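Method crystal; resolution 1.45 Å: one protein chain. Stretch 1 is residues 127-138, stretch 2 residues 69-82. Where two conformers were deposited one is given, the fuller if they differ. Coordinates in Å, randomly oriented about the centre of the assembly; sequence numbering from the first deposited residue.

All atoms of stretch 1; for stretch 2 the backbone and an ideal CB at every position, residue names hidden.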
ATOM      1  N   HIS A 127     -10.441 -12.623   3.372  1.00 12.77           N
ATOM      2  CA  HIS A 127      -9.272 -12.837   4.218  1.00 13.07           C
ATOM      3  C   HIS A 127      -9.289 -12.070   5.563  1.00 13.77           C
ATOM      4  O   HIS A 127      -8.314 -12.077   6.314  1.00 14.50           O
ATOM      5  CB  HIS A 127      -7.999 -12.504   3.428  1.00 15.68           C
ATOM      6  CG  HIS A 127      -7.715 -13.462   2.322  1.00 16.10           C
ATOM      7  ND1 HIS A 127      -8.230 -13.291   1.061  1.00 18.60           N
ATOM      8  CD2 HIS A 127      -7.035 -14.630   2.303  1.00 21.01           C
ATOM      9  CE1 HIS A 127      -7.850 -14.302   0.292  1.00 21.29           C
ATOM     10  NE2 HIS A 127      -7.120 -15.125   1.019  1.00 19.76           N
ATOM     11  N   HIS A 128     -10.423 -11.427   5.841  0.50 11.43           N
ATOM     12  CA  HIS A 128     -10.620 -10.609   7.047  0.50 12.82           C
ATOM     13  C   HIS A 128      -9.512  -9.585   7.271  0.50 14.21           C
ATOM     14  O   HIS A 128      -9.063  -9.376   8.400  0.50 14.50           O
ATOM     15  CB  HIS A 128     -10.850 -11.483   8.286  0.50 14.35           C
ATOM     16  CG  HIS A 128     -12.146 -12.210   8.249  0.50 11.52           C
ATOM     17  ND1 HIS A 128     -13.308 -11.679   8.762  0.50 17.71           N
ATOM     18  CD2 HIS A 128     -12.459 -13.436   7.782  0.50 12.37           C
ATOM     19  CE1 HIS A 128     -14.293 -12.538   8.585  0.50 11.98           C
ATOM     20  NE2 HIS A 128     -13.807 -13.614   7.992  0.50 16.74           N
ATOM     21  N   ILE A 129      -9.096  -8.927   6.188  1.00 12.23           N
ATOM     22  CA  ILE A 129      -8.022  -7.955   6.243  1.00 12.66           C
ATOM     23  C   ILE A 129      -8.590  -6.655   6.778  1.00 15.69           C
ATOM     24  O   ILE A 129      -9.487  -6.074   6.169  1.00 16.45           O
ATOM     25  CB  ILE A 129      -7.419  -7.752   4.857  1.00 12.23           C
ATOM     26  CG1 ILE A 129      -6.647  -9.023   4.479  1.00 15.46           C
ATOM     27  CG2 ILE A 129      -6.466  -6.499   4.862  1.00 15.53           C
ATOM     28  CD1 ILE A 129      -6.406  -9.170   2.995  1.00 19.36           C
ATOM     29  N   GLN A 130      -8.065  -6.202   7.926  1.00 11.00           N
ATOM     30  CA  GLN A 130      -8.479  -4.922   8.503  1.00 11.08           C
ATOM     31  C   GLN A 130      -7.382  -3.865   8.521  1.00 11.12           C
ATOM     32  O   GLN A 130      -7.650  -2.685   8.310  1.00 11.45           O
ATOM     33  CB  GLN A 130      -9.017  -5.175   9.913  1.00 11.03           C
ATOM     34  CG  GLN A 130     -10.286  -6.059   9.993  1.00 12.82           C
ATOM     35  CD  GLN A 130     -10.937  -6.104  11.389  1.00 11.26           C
ATOM     36  OE1 GLN A 130     -10.431  -5.554  12.353  1.00 14.70           O
ATOM     37  NE2 GLN A 130     -12.041  -6.788  11.471  1.00 17.70           N
ATOM     38  N   VAL A 131      -6.144  -4.280   8.809  1.00 10.65           N
ATOM     39  CA  VAL A 131      -4.960  -3.446   8.707  1.00 10.31           C
ATOM     40  C   VAL A 131      -4.320  -3.786   7.368  1.00 10.93           C
ATOM     41  O   VAL A 131      -3.823  -4.936   7.171  1.00 10.87           O
ATOM     42  CB  VAL A 131      -3.981  -3.683   9.851  1.00 12.51           C
ATOM     43  CG1 VAL A 131      -2.737  -2.798   9.669  1.00 12.73           C
ATOM     44  CG2 VAL A 131      -4.655  -3.408  11.251  1.00 13.22           C
ATOM     45  N   LEU A 132      -4.449  -2.849   6.429  1.00 10.29           N
ATOM     46  CA  LEU A 132      -4.046  -3.052   5.062  1.00  9.48           C
ATOM     47  C   LEU A 132      -2.797  -2.291   4.705  1.00 10.55           C
ATOM     48  O   LEU A 132      -2.799  -1.057   4.770  1.00 10.98           O
ATOM     49  CB  LEU A 132      -5.181  -2.616   4.142  1.00  9.91           C
ATOM     50  CG  LEU A 132      -4.931  -2.691   2.631  1.00 10.72           C
ATOM     51  CD1 LEU A 132      -4.672  -4.124   2.175  1.00 12.15           C
ATOM     52  CD2 LEU A 132      -6.156  -2.111   1.866  1.00 13.38           C
ATOM     53  N   ASN A 133      -1.723  -3.004   4.343  1.00 10.01           N
ATOM     54  CA  ASN A 133      -0.488  -2.405   3.809  1.00 10.28           C
ATOM     55  C   ASN A 133      -0.661  -2.209   2.313  1.00 10.41           C
ATOM     56  O   ASN A 133      -1.129  -3.111   1.633  1.00 11.17           O
ATOM     57  CB  ASN A 133       0.663  -3.344   4.075  1.00 11.07           C
ATOM     58  CG  ASN A 133       2.010  -2.852   3.534  1.00  9.85           C
ATOM     59  OD1 ASN A 133       2.314  -1.658   3.634  1.00 11.06           O
ATOM     60  ND2 ASN A 133       2.840  -3.766   3.047  1.00 11.90           N
ATOM     61  N   ILE A 134      -0.349  -1.006   1.831  1.00  9.64           N
ATOM     62  CA  ILE A 134      -0.481  -0.680   0.413  1.00  8.71           C
ATOM     63  C   ILE A 134       0.908  -0.290  -0.053  1.00 10.39           C
ATOM     64  O   ILE A 134       1.587   0.568   0.527  1.00 10.92           O
ATOM     65  CB  ILE A 134      -1.503   0.432   0.158  1.00 10.08           C
ATOM     66  CG1 ILE A 134      -2.844  -0.009   0.736  1.00 11.95           C
ATOM     67  CG2 ILE A 134      -1.570   0.732  -1.371  1.00 11.77           C
ATOM     68  CD1 ILE A 134      -3.988   1.036   0.593  1.00 12.03           C
ATOM     69  N   ALA A 135       1.339  -0.902  -1.154  1.00 10.97           N
ATOM     70  CA  ALA A 135       2.674  -0.752  -1.715  1.00 11.04           C
ATOM     71  C   ALA A 135       2.621  -0.587  -3.212  1.00 10.69           C
ATOM     72  O   ALA A 135       1.666  -0.937  -3.884  1.00 11.40           O
ATOM     73  CB  ALA A 135       3.517  -2.016  -1.346  1.00 12.50           C
ATOM     74  N   GLY A 136       3.729  -0.113  -3.767  1.00 10.82           N
ATOM     75  CA  GLY A 136       3.877   0.002  -5.207  1.00 10.26           C
ATOM     76  C   GLY A 136       5.028   0.932  -5.562  1.00  9.68           C
ATOM     77  O   GLY A 136       5.763   1.421  -4.678  1.00 11.77           O
ATOM     78  N   PRO A 137       5.239   1.135  -6.868  1.00 10.97           N
ATOM     79  CA  PRO A 137       6.433   1.909  -7.289  1.00 10.79           C
ATOM     80  C   PRO A 137       6.463   3.381  -6.827  1.00 10.72           C
ATOM     81  O   PRO A 137       5.415   3.987  -6.524  1.00 11.83           O
ATOM     82  CB  PRO A 137       6.381   1.887  -8.816  1.00 12.41           C
ATOM     83  CG  PRO A 137       5.443   0.792  -9.145  1.00 19.01           C
ATOM     84  CD  PRO A 137       4.504   0.547  -7.998  1.00 11.52           C
ATOM     85  N   ARG A 138       7.669   3.916  -6.715  1.00 12.08           N
ATOM     86  CA  ARG A 138       7.866   5.336  -6.430  1.00 11.27           C
ATOM     87  C   ARG A 138       7.453   6.157  -7.636  1.00 11.41           C
ATOM     88  O   ARG A 138       7.449   5.670  -8.791  1.00 12.75           O
ATOM     89  CB  ARG A 138       9.313   5.598  -6.030  1.00 10.06           C
ATOM     90  CG  ARG A 138      10.340   5.383  -7.171  1.00 11.74           C
ATOM     91  CD  ARG A 138      11.726   5.538  -6.613  1.00 12.39           C
ATOM     92  NE  ARG A 138      12.804   4.981  -7.446  1.00 14.91           N
ATOM     93  CZ  ARG A 138      13.409   5.599  -8.441  1.00 18.11           C
ATOM     94  NH1 ARG A 138      13.095   6.835  -8.763  1.00 19.61           N
ATOM     95  NH2 ARG A 138      14.383   4.990  -9.096  1.00 18.37           N
ATOM     96  N   UNK A  69       9.019  -4.866   7.141  1.00 10.66           N
ATOM     97  CA  UNK A  69       8.289  -4.567   8.404  1.00 10.09           C
ATOM     98  C   UNK A  69       6.807  -4.251   8.112  1.00 10.56           C
ATOM     99  O   UNK A  69       5.926  -4.717   8.854  1.00 11.05           O
ATOM    100  CB  UNK A  69       8.939  -3.389   9.133  1.00 10.09           C
ATOM    101  N   UNK A  70       6.536  -3.488   7.049  1.00  9.52           N
ATOM    102  CA  UNK A  70       5.113  -3.194   6.731  1.00 10.92           C
ATOM    103  C   UNK A  70       4.337  -4.442   6.315  1.00 10.58           C
ATOM    104  O   UNK A  70       3.173  -4.590   6.653  1.00 11.02           O
ATOM    105  CB  UNK A  70       5.027  -2.155   5.611  1.00 10.92           C
ATOM    106  N   UNK A  71       4.991  -5.373   5.636  1.00  9.75           N
ATOM    107  CA  UNK A  71       4.367  -6.673   5.303  1.00 11.35           C
ATOM    108  C   UNK A  71       4.050  -7.462   6.567  1.00 11.02           C
ATOM    109  O   UNK A  71       2.982  -8.089   6.664  1.00 11.35           O
ATOM    110  CB  UNK A  71       5.283  -7.496   4.395  1.00 11.35           C
ATOM    111  N   UNK A  72       4.971  -7.442   7.513  1.00 10.51           N
ATOM    112  CA  UNK A  72       4.825  -8.236   8.734  1.00 12.06           C
ATOM    113  C   UNK A  72       3.816  -7.613   9.692  1.00 13.26           C
ATOM    114  O   UNK A  72       3.151  -8.350  10.439  1.00 15.58           O
ATOM    115  CB  UNK A  72       6.178  -8.388   9.432  1.00 12.06           C
ATOM    116  N   UNK A  73       3.712  -6.277   9.716  1.00 11.19           N
ATOM    117  CA  UNK A  73       2.908  -5.602  10.712  1.00 12.22           C
ATOM    118  C   UNK A  73       1.529  -5.162  10.146  1.00 13.95           C
ATOM    119  O   UNK A  73       1.035  -4.069  10.495  1.00 14.99           O
ATOM    120  CB  UNK A  73       3.675  -4.391  11.247  1.00 12.22           C
ATOM    121  N   UNK A  74       0.944  -5.999   9.286  1.00 10.48           N
ATOM    122  CA  UNK A  74      -0.396  -5.782   8.734  1.00 11.79           C
ATOM    123  C   UNK A  74      -1.060  -7.098   8.502  1.00 11.10           C
ATOM    124  O   UNK A  74      -0.421  -8.162   8.611  1.00 12.71           O
ATOM    125  CB  UNK A  74      -0.345  -4.979   7.433  1.00 11.79           C
ATOM    126  N   UNK A  75      -2.352  -7.065   8.165  1.00 10.46           N
ATOM    127  CA  UNK A  75      -3.093  -8.283   7.898  1.00 10.56           C
ATOM    128  C   UNK A  75      -2.918  -8.798   6.461  1.00 13.75           C
ATOM    129  O   UNK A  75      -3.068 -10.009   6.227  1.00 12.70           O
ATOM    130  CB  UNK A  75      -4.577  -8.044   8.182  1.00 10.56           C
ATOM    131  N   UNK A  76      -2.590  -7.915   5.536  1.00 11.52           N
ATOM    132  CA  UNK A  76      -2.378  -8.259   4.157  1.00 11.14           C
ATOM    133  C   UNK A  76      -1.765  -7.091   3.450  1.00 11.29           C
ATOM    134  O   UNK A  76      -1.823  -5.974   3.927  1.00 11.29           O
ATOM    135  CB  UNK A  76      -3.683  -8.685   3.482  1.00 11.14           C
ATOM    136  N   UNK A  77      -1.252  -7.330   2.239  1.00 10.70           N
ATOM    137  CA  UNK A  77      -0.588  -6.333   1.404  1.00 11.16           C
ATOM    138  C   UNK A  77      -1.202  -6.287   0.001  1.00 11.22           C
ATOM    139  O   UNK A  77      -1.290  -7.306  -0.705  1.00 11.24           O
ATOM    140  CB  UNK A  77       0.910  -6.632   1.314  1.00 11.16           C
ATOM    141  N   UNK A  78      -1.618  -5.082  -0.360  1.00 11.03           N
ATOM    142  CA  UNK A  78      -2.134  -4.766  -1.676  1.00 10.73           C
ATOM    143  C   UNK A  78      -0.987  -4.077  -2.425  1.00 10.70           C
ATOM    144  O   UNK A  78      -0.483  -3.068  -1.923  1.00 11.29           O
ATOM    145  CB  UNK A  78      -3.386  -3.890  -1.603  1.00 10.73           C
ATOM    146  N   UNK A  79      -0.582  -4.588  -3.596  1.00 10.62           N
ATOM    147  CA  UNK A  79       0.508  -4.011  -4.404  1.00 11.20           C
ATOM    148  C   UNK A  79      -0.135  -3.490  -5.703  1.00 10.87           C
ATOM    149  O   UNK A  79      -0.800  -4.237  -6.394  1.00 12.49           O
ATOM    150  CB  UNK A  79       1.606  -5.037  -4.692  1.00 11.20           C
ATOM    151  N   UNK A  80       0.049  -2.216  -6.003  1.00 10.21           N
ATOM    152  CA  UNK A  80      -0.537  -1.584  -7.175  1.00 11.32           C
ATOM    153  C   UNK A  80       0.593  -1.155  -8.129  1.00 11.20           C
ATOM    154  O   UNK A  80       1.511  -0.470  -7.710  1.00 12.09           O
ATOM    155  CB  UNK A  80      -1.402  -0.388  -6.772  1.00 11.32           C
ATOM    156  N   UNK A  81       0.478  -1.492  -9.420  1.00 11.71           N
ATOM    157  CA  UNK A  81       1.458  -1.125 -10.423  1.00 11.93           C
ATOM    158  C   UNK A  81       0.808  -0.954 -11.778  1.00 12.53           C
ATOM    159  O   UNK A  81      -0.371  -1.283 -11.973  1.00 12.45           O
ATOM    160  CB  UNK A  81       2.569  -2.175 -10.498  1.00 11.93           C
ATOM    161  N   UNK A  82       1.625  -0.470 -12.701  1.00 12.60           N
ATOM    162  CA  UNK A  82       1.400  -0.614 -14.142  1.00 13.22           C
ATOM    163  C   UNK A  82       2.477  -1.502 -14.684  1.00 14.47           C
ATOM    164  O   UNK A  82       3.645  -1.097 -14.728  1.00 17.38           O
ATOM    165  CB  UNK A  82       1.390   0.736 -14.862  1.00 13.22           C
TER

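Position 69 has helical backbone angles (-62/-41), and its ideal CB has nothing of stretch 1 within 5.5 Å. The visible atoms therefore hardly restrict it; the residue is Lys69. At 70, also helical, CA-to-CB points toward stretch 1, and the ideal CB lies 3.4 Å from Asn133 OD1. A small or polar side chain would suit a site beside an amide. It is Asn70, chi1 m, whose CB packs against that oxygen while its own amide is hydrogen-bonded elsewhere in the structure. Position 71 points sideways, its ideal CB 4.7 Å from Asn133 ND2, which several medium-sized residues would tolerate; Val71 brings CG2 to 4.0 Å from Asn133 ND2. Positions 72 and 73 have no stretch 1 atom within 5.5 Å of their ideal CB, so the choice is open; they are Leu72 and Asp73, the latter the first residue to leave helical angles.

At 74, CB points toward stretch 1 and the ideal CB lies 3.5 Å from Val131 O and 3.9 Å from Asn133 CB, which leaves little room on that side. Small residues such as Ala, Ser or Cys fit best. It is Ser74, chi1 p; its OG donates to Asn70 O at 2.8 Å, turning back to the helix end.

Position 75 offers the clearest polar clue. Its ideal CB is 4.0 Å from Gln130 N, and Val131 N lies close by, so two backbone donors await an acceptor: Asp or Asn would suit. Asp75 answers with one oxygen, OD2, which accepts from Gln130 N and from Val131 N, each at 3.0 Å. Its backbone N also donates to Val131 O at 2.8 Å.

At 76 the extended angles (-169/167) matter less than space: an ideal CB would stand 2.8 Å from Ile129 CD1, a clash. Glycine is indicated, and Gly76 is present, with its O accepting from Asn133 N at 3.0 Å.

From here the chains run parallel. Position 77 pairs with Asn133 on the same sheet face, the ideal CB 3.9 Å from Asn133 ND2, a donor. Ser, Thr, Asn or Asp could accept; Thr77 does, Asn133 ND2 to Thr77 OG1 being 3.1 Å.

Position 78 shares the other face with Leu132 and Ile134. Its ideal CB is 4.0 Å from Leu132 CD1, favouring Leu, Ile, Val or Met. Leu78 places its CB at 4.0 Å from Leu132 CD1, while its N donates to Asn133 O at 2.8 Å and its O accepts from Ala135 N at 2.9 Å.

At 79, on the face of Asn133 and Ala135, the ideal CB is 4.2 Å from Ala135 O and 5.4 Å from Gly136 N; stretch 1 offers the side chain no charge, so Val, Ile or Leu would suit. It is Ile79, chi1 m, whose CG2 lies 4.4 Å from Gly136 CA and whose CA makes a CA-H...O contact of 3.3 Å with Ala135 O. Position 80 points sideways, with Ile134 CG2 within an aliphatic's reach. Ile80 fits, its CD1 3.8 Å from Ile134 CG2 and its N donating to Ala135 O at 3.0 Å.

Position 81 sits 4.2 Å from Pro137 CD by its ideal CB, admitting small residues, here Ser81, whose CB lies 4.3 Å from Pro137 CD. Position 82 has nothing of stretch 1 within 5.5 Å of its ideal CB, so stretch 1 does not choose it; the residue is His82.

Stretch 2, residues 69-82: KNVLDSDGTLIISH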
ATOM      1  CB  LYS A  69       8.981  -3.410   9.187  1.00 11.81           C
ATOM      2  CG  LYS A  69       8.442  -3.221  10.625  1.00 14.65           C
ATOM      3  CD  LYS A  69       9.052  -4.253  11.554  1.00 16.62           C
ATOM      4  CE  LYS A  69       8.568  -4.059  12.987  1.00 19.78           C
ATOM      5  NZ  LYS A  69       9.207  -5.054  13.946  1.00 18.85           N
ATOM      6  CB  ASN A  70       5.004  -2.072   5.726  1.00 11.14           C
ATOM      7  CG  ASN A  70       5.442  -0.748   6.302  1.00  9.84           C
ATOM      8  OD1 ASN A  70       5.140  -0.442   7.461  1.00 10.35           O
ATOM      9  ND2 ASN A  70       6.197   0.028   5.513  1.00 11.90           N
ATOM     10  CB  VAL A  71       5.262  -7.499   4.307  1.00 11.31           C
ATOM     11  CG1 VAL A  71       4.782  -8.967   4.147  1.00 13.81           C
ATOM     12  CG2 VAL A  71       5.337  -6.829   2.924  1.00 11.47           C
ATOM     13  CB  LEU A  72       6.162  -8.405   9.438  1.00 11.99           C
ATOM     14  CG  LEU A  72       7.101  -9.398   8.790  1.00 14.42           C
ATOM     15  CD1 LEU A  72       8.545  -9.262   9.340  1.00 15.98           C
ATOM     16  CD2 LEU A  72       6.596 -10.825   8.999  1.00 16.62           C
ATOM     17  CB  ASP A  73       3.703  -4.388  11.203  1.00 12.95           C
ATOM     18  CG  ASP A  73       3.322  -3.907  12.593  1.00 16.67           C
ATOM     19  OD1 ASP A  73       2.573  -4.607  13.313  1.00 17.20           O
ATOM     20  OD2 ASP A  73       3.783  -2.791  12.978  1.00 17.88           O
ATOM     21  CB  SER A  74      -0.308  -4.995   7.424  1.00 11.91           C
ATOM     22  OG  SER A  74       0.559  -5.605   6.475  1.00 12.08           O
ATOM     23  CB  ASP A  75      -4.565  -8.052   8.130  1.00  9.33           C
ATOM     24  CG  ASP A  75      -4.912  -7.799   9.569  1.00 13.37           C
ATOM     25  OD1 ASP A  75      -4.206  -8.294  10.497  1.00 14.35           O
ATOM     26  OD2 ASP A  75      -5.915  -7.071   9.808  1.00 12.05           O
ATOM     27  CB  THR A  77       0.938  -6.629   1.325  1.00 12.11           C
ATOM     28  OG1 THR A  77       1.547  -6.496   2.622  1.00 11.04           O
ATOM     29  CG2 THR A  77       1.641  -5.672   0.384  1.00 14.01           C
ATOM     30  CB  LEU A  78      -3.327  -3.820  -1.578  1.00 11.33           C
ATOM     31  CG  LEU A  78      -3.844  -3.186  -2.876  1.00 13.54           C
ATOM     32  CD1 LEU A  78      -4.335  -4.271  -3.870  1.00 13.49           C
ATOM     33  CD2 LEU A  78      -4.994  -2.228  -2.557  1.00 12.29           C
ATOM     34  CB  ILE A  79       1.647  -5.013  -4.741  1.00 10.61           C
ATOM     35  CG1 ILE A  79       2.110  -5.742  -3.460  1.00 11.33           C
ATOM     36  CG2 ILE A  79       2.795  -4.237  -5.388  1.00 12.12           C
ATOM     37  CD1 ILE A  79       3.145  -6.851  -3.665  1.00 11.24           C
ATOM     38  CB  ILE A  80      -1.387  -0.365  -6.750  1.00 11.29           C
ATOM     39  CG1 ILE A  80      -2.382  -0.741  -5.650  1.00 14.05           C
ATOM     40  CG2 ILE A  80      -2.095   0.215  -8.000  1.00 14.41           C
ATOM     41  CD1 ILE A  80      -3.014   0.467  -4.905  1.00 15.89           C
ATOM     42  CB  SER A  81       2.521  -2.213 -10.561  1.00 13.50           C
ATOM     43  OG  SER A  81       2.018  -3.355 -11.203  1.00 13.42           O
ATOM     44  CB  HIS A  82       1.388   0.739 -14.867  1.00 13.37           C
ATOM     45  CG  HIS A  82       0.286   1.657 -14.436  1.00 12.47           C
ATOM     46  ND1 HIS A  82       0.524   2.774 -13.663  1.00 13.83           N
ATOM     47  CD2 HIS A  82      -1.051   1.633 -14.668  1.00 15.03           C
ATOM     48  CE1 HIS A  82      -0.620   3.408 -13.458  1.00 15.43           C
ATOM     49  NE2 HIS A  82      -1.598   2.725 -14.038  1.00 14.33           N
TER
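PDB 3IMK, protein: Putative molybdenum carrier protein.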